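Local coordinates for putative uncharacterized protein (Coprinopsis cinerea, PDB 3W9A) that probably hydrolyses beta-glucans, as the beta-jelly-roll catalytic domain of a fungal glycoside hydrolase of family 131, at residues 16-21 and 28-33; 44-49 and 60-65; 144-149 and 183-188; 157-162 and 172-177. All coordinates share one frame; numbering follows the deposited sequence.

The four contacts form two groups in one jelly roll. Interactions 1 and 2 touch, with centres about 14 Å apart. W32 CZ2 packs on L44 CD1 at 3.5 Å, and F18 CE2 lies 4.0 Å from L62 CD1. Interactions 3 and 4 are closer, with centres about 10 Å apart. Their segments 172-177 and 183-188 lie on neighbouring strands: V184 N probably bonds L172 O at 2.9 Å, and L172 N probably bonds V185 O. The two groups lie well apart, about 32 Å between the centres of interactions 1 and 3. No catalytic residue is assigned here. A glycerol, probably from the crystallisation liquor, sits beside Y33 of interaction 1.

Interaction 1: residues 16-21 and 28-33; sequences ADFDRW and GTYQWY
The type I turn F18 to W21, at the end of segment 16-21, lies against strand 30-33, with F18 CA and W32 CA 6.5 Å apart. Water joins the two backbones. One water lies 2.8 Å from both F18 O and Y30 O, and a second bonds W21 O and W32 O. W21 carries the contact. Its CG is anti to the backbone N (chi1 -177°), and one indole face lies over the strand. Q31 CA makes a CH-pi contact 3.7 Å from the centroid of the W21 five-membered ring. W32 N sits over the same face toward the rim, 3.4 Å from W21 CE3. Q31 CB is 3.5 Å from W21 CZ2. Q84 OE1 accepts from both W21 NE1 and Q31 NE2, which ties the two side chains together. An alanine at W21 would probably uncover the backbone at Q31 and leave Q84 OE1 without its indole donor. Further along, F18 CB meets W32 CD1 at 3.7 Å. D19 OD1 lies at the edge of the W32 ring, and T40 OG1 bonds both D19 OD1 and W32 NE1. Here a turn is sealed by aromatic side chains onto a strand of the beta-jelly-roll fold.

Interaction 2: residues 44-49 and 60-65; sequences LNLDPS and RGLKVT
This contact is an antiparallel strand pair within one sheet of the beta-jelly roll. Strands 44-47 and 61-65 run at 153° to each other, with their axes 4.7 Å apart at closest approach. The chain between them starts with a short 3-10 turn at 48-49. N45 and K63 form a hydrogen-bonded pair: K63 N gives to N45 O at 2.7 Å, and N45 N gives back to K63 O. D47 and G61 form the next such pair. G61 N bonds D47 O, coming from above its carbonyl plane, while the return bond from D47 N to G61 O is weak.

L44, L46, L62 and V64 point to the buried face. L62 CG is anti to the backbone N (chi1 179°). Its CD1 reaches both leucines of the other strand, 3.9 Å from L44 CD2 and 4.1 Å from L46 CD2. L44 CD2 also touches V64 CG2. F18 and L81 pack on this apolar group, from helix 15-18 and strand 77-83. N45 and K63 are on the other face, where Y50 touches both.

At the strand end, R60 lays its aliphatic part on L46, with CD 3.7 Å from L46 CB. The guanidinium is held elsewhere, as NH1 bonds F9 O and N10 O.

The 44-49 segment closes in an Asx turn. D47 OD1 accepts from S49 N at 3.0 Å and from S49 OG at 2.6 Å, the two donors arriving from opposite faces of the carboxylate plane.

Interaction 3: residues 144-149 and 183-188; sequences TERWST and KVVQNV
A valine methyl sits squarely on a charged group here: V188 CG2 lies over the centre of the R146 guanidinium, 3.7 Å from CZ. The two side chains reach toward each other tip to tip. T144 CG2 lies on the opposite face, toward the rim, so the flat group is sandwiched between two methyls. The arginine chain bends at chi2 (-57°), which turns CD out of an extended path. Two of its nitrogens bond on its own side: NE weakly to T144 O, NH2 to A141 O.

The rest is apolar contact. V185 forks its two methyls between neighbours: CG1 is 3.9 Å from R146 CB, and CG2 is 3.7 Å from W147 CB. V184 CG2 meets the pyrrole part of W147 obliquely, 3.6 Å from NE1. The W147 ring also meets F159, with planes at about 85°.

Each strand carries a classic beta bulge. R146 and W147 both face W139, while V184 and V185 both face L172. In each bulge, two successive side chains point toward the other segment. Strands 144-150 and 182-189 are counted in different sheets, and the second turns a corner at V185, so this partly exposed seam joins the margins of the two sheets of the jelly roll.

Interaction 4: residues 157-162 and 172-177; sequences FNFAYD and LWASTN
F159, Y161 and L172 make the tight side of this antiparallel hairpin, whose strand axes come within 4.7 Å. L172 CG is anti to the backbone N (chi1 -178°). L172 CD1 lies at the edge of the Y161 ring, 3.8 Å from Y161 CD1. It is 3.9 Å from F159 CD1. A174 CB also touches the F159 ring. The backbones are firmly paired: W173 N bonds A160 O at 2.8 Å, almost straight at 177°, and N158 N bonds S175 O.

The other face is looser. It carries W173 and S175, both partly exposed, beside the buried A160, N158 and D162. W173 NE1 gives to D162 OD2 at 2.9 Å, with the oxygen in the indole plane and met on its anti side. K183 NZ forms a salt bridge to the same OD2. A leucine in place of W173 would probably leave D162 OD2 without its indole donor and the carboxylate freer to turn. S175 OG is held by N179 O.

Strand 157-164 pairs on its far side with 93-101, where F98 meets both F159 and Y161. Strand 169-176 pairs onward with 182-189, and W147 of strand 144-150 packs on L172 and A174 from the other sheet.

Interaction 1: residues 16-21 and 28-33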
# COMPACT_ATOMS: atom_id res chain seq x y z
N ALA A 16 1.70 14.19 -13.40
CA ALA A 16 1.02 15.46 -13.17
C ALA A 16 -0.44 15.31 -12.73
O ALA A 16 -0.97 16.22 -12.08
CB ALA A 16 1.10 16.35 -14.41
N ASP A 17 -1.08 14.19 -13.04
CA ASP A 17 -2.44 13.95 -12.57
C ASP A 17 -2.52 13.98 -11.04
O ASP A 17 -3.49 14.48 -10.49
CB ASP A 17 -3.02 12.64 -13.14
CG ASP A 17 -3.44 12.76 -14.61
OD1 ASP A 17 -3.71 13.89 -15.08
OD2 ASP A 17 -3.47 11.73 -15.31
N PHE A 18 -1.49 13.52 -10.35
CA PHE A 18 -1.47 13.60 -8.89
C PHE A 18 -1.33 15.06 -8.38
O PHE A 18 -1.80 15.39 -7.28
CB PHE A 18 -0.36 12.72 -8.31
CG PHE A 18 -0.63 11.25 -8.43
CD1 PHE A 18 -1.57 10.63 -7.61
CD2 PHE A 18 0.09 10.47 -9.33
CE1 PHE A 18 -1.80 9.26 -7.70
CE2 PHE A 18 -0.13 9.11 -9.42
CZ PHE A 18 -1.07 8.50 -8.61
N ASP A 19 -0.73 15.93 -9.19
CA ASP A 19 -0.53 17.34 -8.83
C ASP A 19 -1.82 18.18 -8.86
O ASP A 19 -1.81 19.32 -8.40
CB ASP A 19 0.52 18.00 -9.74
CG ASP A 19 1.91 17.36 -9.60
OD1 ASP A 19 2.24 16.86 -8.50
OD2 ASP A 19 2.68 17.35 -10.57
N ARG A 20 -2.90 17.66 -9.41
CA ARG A 20 -4.16 18.42 -9.41
C ARG A 20 -4.67 18.64 -7.99
O ARG A 20 -5.28 19.64 -7.70
CB ARG A 20 -5.24 17.71 -10.22
CG ARG A 20 -5.09 17.88 -11.73
CD ARG A 20 -6.39 17.53 -12.44
NE ARG A 20 -6.69 16.10 -12.31
CZ ARG A 20 -6.33 15.15 -13.17
NH1 ARG A 20 -5.64 15.46 -14.27
NH2 ARG A 20 -6.65 13.88 -12.93
N TRP A 21 -4.40 17.68 -7.11
CA TRP A 21 -4.84 17.77 -5.73
C TRP A 21 -4.08 18.86 -4.96
O TRP A 21 -2.87 19.05 -5.16
CB TRP A 21 -4.65 16.42 -5.05
CG TRP A 21 -5.15 16.39 -3.66
CD1 TRP A 21 -6.38 15.99 -3.23
CD2 TRP A 21 -4.42 16.78 -2.49
NE1 TRP A 21 -6.47 16.10 -1.87
CE2 TRP A 21 -5.28 16.58 -1.38
CE3 TRP A 21 -3.12 17.24 -2.26
CZ2 TRP A 21 -4.90 16.86 -0.07
CZ3 TRP A 21 -2.73 17.51 -0.97
CH2 TRP A 21 -3.62 17.32 0.12
N GLY A 28 -10.09 14.34 -6.76
CA GLY A 28 -9.65 12.98 -7.03
C GLY A 28 -9.75 12.10 -5.81
O GLY A 28 -10.46 12.41 -4.85
N THR A 29 -9.02 11.00 -5.83
CA THR A 29 -9.11 10.01 -4.77
C THR A 29 -7.88 9.90 -3.86
O THR A 29 -7.89 9.12 -2.93
CB THR A 29 -9.38 8.63 -5.39
OG1 THR A 29 -8.55 8.48 -6.55
CG2 THR A 29 -10.88 8.51 -5.79
N TYR A 30 -6.84 10.66 -4.14
CA TYR A 30 -5.58 10.56 -3.40
C TYR A 30 -5.01 11.93 -3.02
O TYR A 30 -4.89 12.81 -3.87
CB TYR A 30 -4.53 9.87 -4.27
CG TYR A 30 -4.68 8.38 -4.39
CD1 TYR A 30 -4.24 7.53 -3.38
CD2 TYR A 30 -5.22 7.80 -5.53
CE1 TYR A 30 -4.34 6.14 -3.51
CE2 TYR A 30 -5.32 6.42 -5.66
CZ TYR A 30 -4.87 5.60 -4.64
OH TYR A 30 -4.96 4.24 -4.74
N GLN A 31 -4.63 12.06 -1.75
CA GLN A 31 -3.91 13.24 -1.27
C GLN A 31 -2.43 13.04 -1.55
O GLN A 31 -1.88 11.96 -1.32
CB GLN A 31 -4.10 13.44 0.20
CG GLN A 31 -5.54 13.39 0.66
CD GLN A 31 -5.71 13.73 2.12
OE1 GLN A 31 -4.84 13.46 2.94
NE2 GLN A 31 -6.84 14.28 2.45
N TRP A 32 -1.78 14.08 -2.04
CA TRP A 32 -0.40 13.95 -2.46
C TRP A 32 0.36 15.15 -1.88
O TRP A 32 0.33 16.25 -2.44
CB TRP A 32 -0.35 13.89 -3.97
CG TRP A 32 1.02 13.91 -4.60
CD1 TRP A 32 1.41 14.66 -5.65
CD2 TRP A 32 2.15 13.14 -4.20
NE1 TRP A 32 2.73 14.41 -5.95
CE2 TRP A 32 3.20 13.46 -5.08
CE3 TRP A 32 2.37 12.16 -3.21
CZ2 TRP A 32 4.46 12.88 -4.99
CZ3 TRP A 32 3.63 11.56 -3.13
CH2 TRP A 32 4.65 11.92 -4.01
N TYR A 33 0.94 14.93 -0.71
CA TYR A 33 1.74 15.95 -0.01
C TYR A 33 2.95 15.38 0.75
O TYR A 33 3.85 16.12 1.07
CB TYR A 33 0.88 16.78 0.96
CG TYR A 33 0.29 16.01 2.11
CD1 TYR A 33 0.92 15.96 3.34
CD2 TYR A 33 -0.90 15.32 1.96
CE1 TYR A 33 0.37 15.24 4.41
CE2 TYR A 33 -1.46 14.60 3.01
CZ TYR A 33 -0.83 14.56 4.23
OH TYR A 33 -1.40 13.83 5.27
O HOH W 1 -3.28 13.31 -6.15
O HOH W 2 -0.48 17.44 -4.92

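Interaction 2: residues 44-49 and 60-65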
# COMPACT_ATOMS: atom_id res chain seq x y z
N LEU A 44 6.42 9.23 -8.41
CA LEU A 44 5.22 8.49 -8.81
C LEU A 44 5.14 8.35 -10.31
O LEU A 44 5.16 9.33 -11.04
CB LEU A 44 3.96 9.19 -8.27
CG LEU A 44 3.83 9.29 -6.75
CD1 LEU A 44 2.65 10.17 -6.37
CD2 LEU A 44 3.73 7.91 -6.06
N ASN A 45 5.05 7.10 -10.77
CA ASN A 45 4.90 6.82 -12.19
C ASN A 45 3.87 5.73 -12.43
O ASN A 45 3.68 4.85 -11.60
CB ASN A 45 6.24 6.44 -12.81
CG ASN A 45 7.22 7.58 -12.80
OD1 ASN A 45 8.05 7.70 -11.89
ND2 ASN A 45 7.06 8.50 -13.75
N LEU A 46 3.23 5.81 -13.59
CA LEU A 46 2.10 4.98 -13.94
C LEU A 46 2.34 4.27 -15.27
O LEU A 46 2.88 4.88 -16.20
CB LEU A 46 0.86 5.87 -14.05
CG LEU A 46 0.50 6.65 -12.78
CD1 LEU A 46 0.07 8.09 -13.09
CD2 LEU A 46 -0.58 5.92 -11.99
N ASP A 47 1.95 2.99 -15.36
CA ASP A 47 2.22 2.17 -16.54
C ASP A 47 1.43 0.86 -16.48
O ASP A 47 1.24 0.30 -15.40
CB ASP A 47 3.73 1.85 -16.63
CG ASP A 47 4.16 1.36 -18.00
OD1 ASP A 47 4.24 0.12 -18.22
OD2 ASP A 47 4.42 2.23 -18.86
N PRO A 48 1.00 0.36 -17.64
CA PRO A 48 0.31 -0.92 -17.65
C PRO A 48 1.13 -2.07 -17.08
O PRO A 48 0.55 -2.98 -16.49
CB PRO A 48 -0.00 -1.14 -19.14
CG PRO A 48 0.85 -0.17 -19.87
CD PRO A 48 0.93 1.01 -18.96
N SER A 49 2.45 -2.03 -17.24
CA SER A 49 3.30 -3.09 -16.69
C SER A 49 3.50 -2.97 -15.18
O SER A 49 4.13 -3.83 -14.55
CB SER A 49 4.67 -3.08 -17.39
OG SER A 49 5.41 -1.92 -17.08
N ARG A 60 -3.77 0.32 -15.26
CA ARG A 60 -2.36 0.47 -14.93
C ARG A 60 -2.06 0.28 -13.45
O ARG A 60 -2.97 0.13 -12.64
CB ARG A 60 -1.85 1.83 -15.44
CG ARG A 60 -2.51 3.02 -14.80
CD ARG A 60 -2.10 4.29 -15.52
NE ARG A 60 -2.75 4.39 -16.82
CZ ARG A 60 -3.99 4.80 -17.03
NH1 ARG A 60 -4.79 5.17 -16.03
NH2 ARG A 60 -4.45 4.83 -18.28
N GLY A 61 -0.77 0.23 -13.11
CA GLY A 61 -0.31 0.25 -11.72
C GLY A 61 0.60 1.44 -11.41
O GLY A 61 0.97 2.22 -12.28
N LEU A 62 0.96 1.58 -10.14
CA LEU A 62 1.77 2.68 -9.67
C LEU A 62 3.15 2.20 -9.28
O LEU A 62 3.28 1.27 -8.47
CB LEU A 62 1.11 3.33 -8.47
CG LEU A 62 1.85 4.50 -7.82
CD1 LEU A 62 1.83 5.74 -8.71
CD2 LEU A 62 1.21 4.81 -6.49
N LYS A 63 4.18 2.81 -9.86
CA LYS A 63 5.55 2.63 -9.37
C LYS A 63 5.83 3.72 -8.36
O LYS A 63 5.79 4.90 -8.70
CB LYS A 63 6.58 2.74 -10.50
CG LYS A 63 7.95 2.22 -10.08
CD LYS A 63 9.14 2.74 -10.89
CE LYS A 63 8.88 2.99 -12.34
NZ LYS A 63 10.14 3.19 -13.13
N VAL A 64 6.12 3.34 -7.13
CA VAL A 64 6.42 4.30 -6.07
C VAL A 64 7.92 4.32 -5.94
O VAL A 64 8.51 3.30 -5.67
CB VAL A 64 5.75 3.86 -4.74
CG1 VAL A 64 6.32 4.61 -3.55
CG2 VAL A 64 4.24 4.04 -4.83
N THR A 65 8.55 5.48 -6.13
CA THR A 65 10.00 5.58 -6.01
C THR A 65 10.43 6.48 -4.84
O THR A 65 9.99 7.63 -4.73
CB THR A 65 10.66 6.09 -7.33
OG1 THR A 65 10.38 5.17 -8.40
CG2 THR A 65 12.19 6.24 -7.19

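Interaction 3: residues 144-149 and 183-188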
# COMPACT_ATOMS: atom_id res chain seq x y z
N THR A 144 3.57 -6.20 16.41
CA THR A 144 4.15 -7.54 16.37
C THR A 144 3.96 -8.18 15.00
O THR A 144 2.83 -8.24 14.48
CB THR A 144 3.44 -8.45 17.39
OG1 THR A 144 3.41 -7.83 18.68
CG2 THR A 144 4.13 -9.79 17.50
N GLU A 145 5.05 -8.70 14.43
CA GLU A 145 4.98 -9.47 13.18
C GLU A 145 4.11 -10.70 13.36
O GLU A 145 4.33 -11.48 14.29
CB GLU A 145 6.37 -9.93 12.70
CG GLU A 145 6.36 -10.57 11.32
CD GLU A 145 7.74 -11.02 10.85
OE1 GLU A 145 8.34 -11.92 11.46
OE2 GLU A 145 8.24 -10.46 9.85
N ARG A 146 3.12 -10.88 12.49
CA ARG A 146 2.24 -12.04 12.53
C ARG A 146 2.42 -12.95 11.31
O ARG A 146 1.92 -14.07 11.30
CB ARG A 146 0.77 -11.61 12.60
CG ARG A 146 0.47 -10.45 13.53
CD ARG A 146 0.91 -10.74 14.94
NE ARG A 146 0.66 -9.60 15.82
CZ ARG A 146 0.00 -9.65 16.98
NH1 ARG A 146 -0.46 -10.79 17.46
NH2 ARG A 146 -0.16 -8.54 17.68
N TRP A 147 3.13 -12.48 10.30
CA TRP A 147 3.18 -13.19 9.03
C TRP A 147 4.31 -12.62 8.20
O TRP A 147 4.61 -11.43 8.29
CB TRP A 147 1.84 -13.01 8.33
CG TRP A 147 1.68 -13.65 6.98
CD1 TRP A 147 1.04 -14.82 6.72
CD2 TRP A 147 2.09 -13.12 5.72
NE1 TRP A 147 1.06 -15.07 5.37
CE2 TRP A 147 1.70 -14.05 4.74
CE3 TRP A 147 2.79 -11.98 5.32
CZ2 TRP A 147 1.96 -13.86 3.39
CZ3 TRP A 147 3.05 -11.80 3.98
CH2 TRP A 147 2.63 -12.72 3.03
N SER A 148 4.94 -13.45 7.38
CA SER A 148 5.98 -12.97 6.50
C SER A 148 6.23 -13.98 5.40
O SER A 148 5.82 -15.14 5.50
CB SER A 148 7.29 -12.65 7.29
OG SER A 148 8.01 -13.81 7.65
N THR A 149 6.85 -13.52 4.34
CA THR A 149 7.07 -14.36 3.18
C THR A 149 8.27 -13.79 2.44
O THR A 149 8.46 -12.57 2.41
CB THR A 149 5.79 -14.44 2.29
OG1 THR A 149 5.86 -15.58 1.43
CG2 THR A 149 5.61 -13.20 1.44
N LYS A 183 -7.58 -16.04 4.23
CA LYS A 183 -7.30 -15.42 5.52
C LYS A 183 -6.15 -16.17 6.23
O LYS A 183 -6.33 -17.27 6.73
CB LYS A 183 -8.55 -15.37 6.41
CG LYS A 183 -8.38 -14.46 7.62
CD LYS A 183 -9.70 -14.16 8.33
CE LYS A 183 -9.52 -13.08 9.40
NZ LYS A 183 -10.81 -12.51 9.90
N VAL A 184 -4.97 -15.56 6.25
CA VAL A 184 -3.75 -16.20 6.77
C VAL A 184 -3.46 -15.83 8.22
O VAL A 184 -2.75 -16.54 8.93
CB VAL A 184 -2.53 -15.87 5.88
CG1 VAL A 184 -2.61 -16.63 4.57
CG2 VAL A 184 -2.42 -14.37 5.62
N VAL A 185 -4.02 -14.71 8.67
CA VAL A 185 -3.92 -14.35 10.08
C VAL A 185 -5.30 -13.94 10.61
O VAL A 185 -5.90 -12.97 10.14
CB VAL A 185 -2.88 -13.24 10.36
CG1 VAL A 185 -2.76 -12.99 11.86
CG2 VAL A 185 -1.51 -13.60 9.78
N GLN A 186 -5.77 -14.69 11.61
CA GLN A 186 -7.00 -14.37 12.32
C GLN A 186 -6.80 -13.07 13.04
O GLN A 186 -5.67 -12.71 13.37
CB GLN A 186 -7.34 -15.46 13.33
CG GLN A 186 -7.74 -16.78 12.71
CD GLN A 186 -8.90 -16.63 11.76
OE1 GLN A 186 -9.93 -16.06 12.11
NE2 GLN A 186 -8.73 -17.12 10.54
N ASN A 187 -7.91 -12.39 13.33
CA ASN A 187 -7.84 -11.03 13.88
C ASN A 187 -7.16 -11.00 15.25
O ASN A 187 -7.40 -11.88 16.07
CB ASN A 187 -9.22 -10.38 13.95
CG ASN A 187 -9.62 -9.70 12.65
OD1 ASN A 187 -10.00 -8.53 12.64
ND2 ASN A 187 -9.50 -10.41 11.56
N VAL A 188 -6.31 -10.00 15.46
CA VAL A 188 -5.57 -9.82 16.71
C VAL A 188 -5.80 -8.40 17.22
O VAL A 188 -6.08 -7.50 16.41
CB VAL A 188 -4.05 -10.06 16.53
CG1 VAL A 188 -3.78 -11.42 15.88
CG2 VAL A 188 -3.39 -8.96 15.70

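Interaction 4: residues 157-162 and 172-177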
# COMPACT_ATOMS: atom_id res chain seq x y z
N PHE A 157 2.16 -9.72 -4.65
CA PHE A 157 1.64 -10.08 -3.35
C PHE A 157 0.37 -9.30 -3.08
O PHE A 157 0.37 -8.05 -3.02
CB PHE A 157 2.70 -9.83 -2.29
CG PHE A 157 3.88 -10.75 -2.41
CD1 PHE A 157 3.83 -12.04 -1.86
CD2 PHE A 157 5.02 -10.36 -3.11
CE1 PHE A 157 4.91 -12.90 -1.98
CE2 PHE A 157 6.10 -11.21 -3.23
CZ PHE A 157 6.05 -12.48 -2.67
N ASN A 158 -0.72 -10.05 -2.98
CA ASN A 158 -2.04 -9.50 -2.76
C ASN A 158 -2.31 -9.52 -1.29
O ASN A 158 -2.01 -10.51 -0.62
CB ASN A 158 -3.13 -10.34 -3.44
CG ASN A 158 -2.82 -10.63 -4.89
OD1 ASN A 158 -2.82 -11.80 -5.33
ND2 ASN A 158 -2.57 -9.58 -5.65
N PHE A 159 -2.88 -8.43 -0.79
CA PHE A 159 -3.28 -8.36 0.61
C PHE A 159 -4.62 -7.70 0.78
O PHE A 159 -5.05 -6.86 -0.03
CB PHE A 159 -2.29 -7.54 1.42
CG PHE A 159 -0.90 -8.12 1.46
CD1 PHE A 159 -0.59 -9.15 2.34
CD2 PHE A 159 0.10 -7.62 0.65
CE1 PHE A 159 0.70 -9.67 2.41
CE2 PHE A 159 1.39 -8.13 0.71
CZ PHE A 159 1.69 -9.15 1.60
N ALA A 160 -5.27 -8.09 1.87
CA ALA A 160 -6.28 -7.25 2.47
C ALA A 160 -6.15 -7.26 4.00
O ALA A 160 -6.01 -8.32 4.64
CB ALA A 160 -7.68 -7.65 2.02
N TYR A 161 -6.17 -6.06 4.57
CA TYR A 161 -6.29 -5.88 6.00
C TYR A 161 -7.78 -5.99 6.35
O TYR A 161 -8.61 -5.22 5.87
CB TYR A 161 -5.75 -4.53 6.45
CG TYR A 161 -4.31 -4.20 6.11
CD1 TYR A 161 -3.36 -5.19 5.84
CD2 TYR A 161 -3.88 -2.88 6.09
CE1 TYR A 161 -2.04 -4.87 5.55
CE2 TYR A 161 -2.57 -2.55 5.83
CZ TYR A 161 -1.64 -3.54 5.55
OH TYR A 161 -0.33 -3.19 5.27
N ASP A 162 -8.12 -6.97 7.17
CA ASP A 162 -9.48 -7.22 7.63
C ASP A 162 -9.58 -6.52 8.96
O ASP A 162 -9.14 -7.06 9.97
CB ASP A 162 -9.61 -8.75 7.79
CG ASP A 162 -10.97 -9.19 8.32
OD1 ASP A 162 -11.65 -8.41 9.02
OD2 ASP A 162 -11.34 -10.34 8.00
N LEU A 172 -5.46 -10.61 8.53
CA LEU A 172 -4.81 -10.47 7.23
C LEU A 172 -5.30 -11.52 6.23
O LEU A 172 -5.34 -12.73 6.54
CB LEU A 172 -3.30 -10.58 7.40
CG LEU A 172 -2.49 -10.40 6.12
CD1 LEU A 172 -2.55 -8.94 5.69
CD2 LEU A 172 -1.05 -10.89 6.31
N TRP A 173 -5.68 -11.06 5.04
CA TRP A 173 -5.93 -11.94 3.90
C TRP A 173 -4.73 -11.79 2.95
O TRP A 173 -4.20 -10.69 2.77
CB TRP A 173 -7.24 -11.62 3.21
CG TRP A 173 -8.45 -11.79 4.08
CD1 TRP A 173 -8.79 -11.04 5.15
CD2 TRP A 173 -9.48 -12.77 3.94
NE1 TRP A 173 -9.97 -11.49 5.70
CE2 TRP A 173 -10.43 -12.54 4.96
CE3 TRP A 173 -9.72 -13.82 3.03
CZ2 TRP A 173 -11.57 -13.34 5.14
CZ3 TRP A 173 -10.86 -14.60 3.19
CH2 TRP A 173 -11.77 -14.36 4.25
N ALA A 174 -4.30 -12.89 2.34
CA ALA A 174 -3.15 -12.86 1.44
C ALA A 174 -3.20 -13.94 0.36
O ALA A 174 -3.86 -14.98 0.52
CB ALA A 174 -1.84 -12.96 2.22
N SER A 175 -2.55 -13.65 -0.75
CA SER A 175 -2.31 -14.59 -1.82
C SER A 175 -1.28 -13.97 -2.76
O SER A 175 -0.90 -12.80 -2.57
CB SER A 175 -3.59 -14.88 -2.59
OG SER A 175 -3.91 -13.83 -3.47
N THR A 176 -0.83 -14.74 -3.75
CA THR A 176 0.05 -14.22 -4.80
C THR A 176 -0.64 -14.21 -6.17
O THR A 176 -1.58 -14.95 -6.43
CB THR A 176 1.37 -15.02 -4.91
OG1 THR A 176 1.08 -16.39 -5.21
CG2 THR A 176 2.16 -14.97 -3.61
N ASN A 177 -0.15 -13.33 -7.03
CA ASN A 177 -0.55 -13.24 -8.43
C ASN A 177 -2.06 -13.26 -8.62
O ASN A 177 -2.72 -12.36 -8.13
CB ASN A 177 0.21 -14.28 -9.24
CG ASN A 177 1.72 -14.14 -9.08
OD1 ASN A 177 2.26 -13.02 -9.07
ND2 ASN A 177 2.41 -15.26 -8.94